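Local coordinates for Non-catalytic protein 1 (Piromyces equi, PDB 1WCU) that probably binds plant cell wall polysaccharides as a family 29 carbohydrate-binding module, itself without catalytic activity, at residues 2-7 with 135-140. Residues are numbered along the deposited sequence; the frame is centred on the assembly and turned at random.
Sequences VSATYS and IYSTGS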
loop_
_atom_site.group_PDB
_atom_site.type_symbol
_atom_site.label_atom_id
_atom_site.label_comp_id
_atom_site.label_asym_id
_atom_site.label_seq_id
_atom_site.Cartn_x
_atom_site.Cartn_y
_atom_site.Cartn_z
ATOM N N VAL A 2 11.595 20.081 -7.158
ATOM C CA VAL A 2 10.127 19.956 -7.343
ATOM C C VAL A 2 9.472 19.753 -5.985
ATOM O O VAL A 2 10.000 19.015 -5.144
ATOM C CB VAL A 2 9.747 18.759 -8.258
ATOM C CG1 VAL A 2 8.306 18.892 -8.733
ATOM C CG2 VAL A 2 10.693 18.654 -9.458
ATOM N N SER A 3 8.334 20.413 -5.774
ATOM C CA SER A 3 7.505 20.175 -4.587
ATOM C C SER A 3 6.875 18.778 -4.636
ATOM O O SER A 3 6.968 18.071 -5.647
ATOM C CB SER A 3 6.423 21.258 -4.465
ATOM O OG SER A 3 7.016 22.521 -4.168
ATOM N N ALA A 4 6.240 18.383 -3.538
ATOM C CA ALA A 4 5.695 17.030 -3.423
ATOM C C ALA A 4 4.632 16.786 -4.484
ATOM O O ALA A 4 3.782 17.631 -4.742
ATOM C CB ALA A 4 5.123 16.784 -2.024
ATOM N N THR A 5 4.713 15.620 -5.111
ATOM C CA THR A 5 3.748 15.185 -6.095
ATOM C C THR A 5 3.056 13.972 -5.490
ATOM O O THR A 5 3.737 13.124 -4.918
ATOM C CB THR A 5 4.478 14.760 -7.366
ATOM O OG1 THR A 5 5.278 15.860 -7.847
ATOM C CG2 THR A 5 3.491 14.350 -8.424
ATOM N N TYR A 6 1.732 13.874 -5.647
ATOM C CA TYR A 6 0.953 12.768 -5.081
ATOM C C TYR A 6 0.379 11.859 -6.149
ATOM O O TYR A 6 -0.114 12.329 -7.185
ATOM C CB TYR A 6 -0.217 13.291 -4.238
ATOM C CG TYR A 6 0.208 14.233 -3.166
ATOM C CD1 TYR A 6 0.643 13.765 -1.940
ATOM C CD2 TYR A 6 0.202 15.605 -3.386
ATOM C CE1 TYR A 6 1.050 14.629 -0.953
ATOM C CE2 TYR A 6 0.603 16.476 -2.405
ATOM C CZ TYR A 6 1.034 15.983 -1.192
ATOM O OH TYR A 6 1.431 16.830 -0.182
ATOM N N SER A 7 0.438 10.560 -5.881
ATOM C CA SER A 7 -0.262 9.533 -6.662
ATOM C C SER A 7 -1.359 8.976 -5.760
ATOM O O SER A 7 -1.050 8.294 -4.781
ATOM C CB SER A 7 0.661 8.367 -7.042
ATOM O OG SER A 7 1.730 8.752 -7.900
ATOM N N ILE A 135 -2.199 6.576 -0.710
ATOM C CA ILE A 135 -1.629 7.744 -1.389
ATOM C C ILE A 135 -0.115 7.714 -1.258
ATOM O O ILE A 135 0.411 7.576 -0.163
ATOM C CB ILE A 135 -2.142 9.088 -0.779
ATOM C CG1 ILE A 135 -3.671 9.181 -0.861
ATOM C CG2 ILE A 135 -1.478 10.288 -1.466
ATOM C CD1 ILE A 135 -4.269 10.265 0.004
ATOM N N TYR A 136 0.588 7.859 -2.370
ATOM C CA TYR A 136 2.039 8.030 -2.378
ATOM C C TYR A 136 2.408 9.495 -2.614
ATOM O O TYR A 136 1.829 10.151 -3.463
ATOM C CB TYR A 136 2.664 7.180 -3.498
ATOM C CG TYR A 136 4.123 7.534 -3.720
ATOM C CD1 TYR A 136 5.112 7.080 -2.842
ATOM C CD2 TYR A 136 4.515 8.364 -4.757
ATOM C CE1 TYR A 136 6.434 7.432 -2.995
ATOM C CE2 TYR A 136 5.866 8.719 -4.930
ATOM C CZ TYR A 136 6.811 8.259 -4.051
ATOM O OH TYR A 136 8.138 8.618 -4.206
ATOM N N SER A 137 3.393 9.981 -1.872
ATOM C CA SER A 137 3.943 11.318 -2.047
ATOM C C SER A 137 5.435 11.217 -2.316
ATOM O O SER A 137 6.142 10.452 -1.664
ATOM C CB SER A 137 3.735 12.130 -0.774
ATOM O OG SER A 137 4.357 13.402 -0.885
ATOM N N THR A 138 5.931 12.025 -3.254
ATOM C CA THR A 138 7.372 12.128 -3.456
ATOM C C THR A 138 8.058 12.850 -2.299
ATOM O O THR A 138 9.279 12.768 -2.156
ATOM C CB THR A 138 7.726 12.888 -4.748
ATOM O OG1 THR A 138 7.135 14.182 -4.718
ATOM C CG2 THR A 138 7.222 12.118 -5.978
ATOM N N GLY A 139 7.269 13.550 -1.488
ATOM C CA GLY A 139 7.800 14.332 -0.367
ATOM C C GLY A 139 8.010 13.487 0.883
ATOM O O GLY A 139 7.732 12.296 0.908
ATOM N N SER A 140 8.503 14.112 1.941
ATOM C CA SER A 140 8.744 13.381 3.173
ATOM C C SER A 140 7.438 13.156 3.919
ATOM O O SER A 140 6.457 13.877 3.755
ATOM C CB SER A 140 9.701 14.166 4.041
ATOM O OG SER A 140 9.063 15.305 4.523
HETATM O O HOH W 1 7.994 15.815 -6.665
#
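Thr-138 turns OG1 into the crowded position between its own backbone N and carbonyl carbon (chi1 57°), and this sets the hydroxyl before the backbone of Thr-5, from whose N-H it accepts a hydrogen bond. That bond, Thr-5 N to Thr-138 OG1, is 2.8 Å long and nearly straight at 166°. In return Thr-138 N donates to Thr-5 O at 3.0 Å. A hydroxyl residue suits the place because its side chain replaces the main-chain carbonyl as acceptor just where the regular pairing ends. A water bridges Ser-3 O, Thr-5 OG1 and Thr-138 OG1.

Ser-137 holds OG anti to its backbone N (chi1 175°), where it accepts from Gly-139 N at 3.0 Å in an ST turn. The same oxygen lies 3.6 Å from Ala-4 CB and 3.5 Å from Tyr-6 CE1, the ring meeting it obliquely; Tyr-6 also reaches Ile-135 CG2 with CD1. An alanine at Ser-137 would probably leave Gly-139 N without this acceptor and the turn less firmly held. Small residues suit this bend: Ala-4 CB lies against Gly-139 N, where glycine puts no side chain between the two chains.

Further along, Ser-7 N donates to Tyr-136 O at 2.8 Å and Tyr-136 N to Ser-7 O at 2.9 Å. Tyr-136 turns its ring to the other side of the sheet from Tyr-6, its hydroxyl bonded to Gly-61 O. Ser-7 and Tyr-136 thus form a hydrogen-bonded pair and Tyr-6 and Ser-137 a non-hydrogen-bonded one, the antiparallel pattern by which the first and last strands, 6-10 and 129-137, lie side by side in one sheet of this all-beta carbohydrate-binding module.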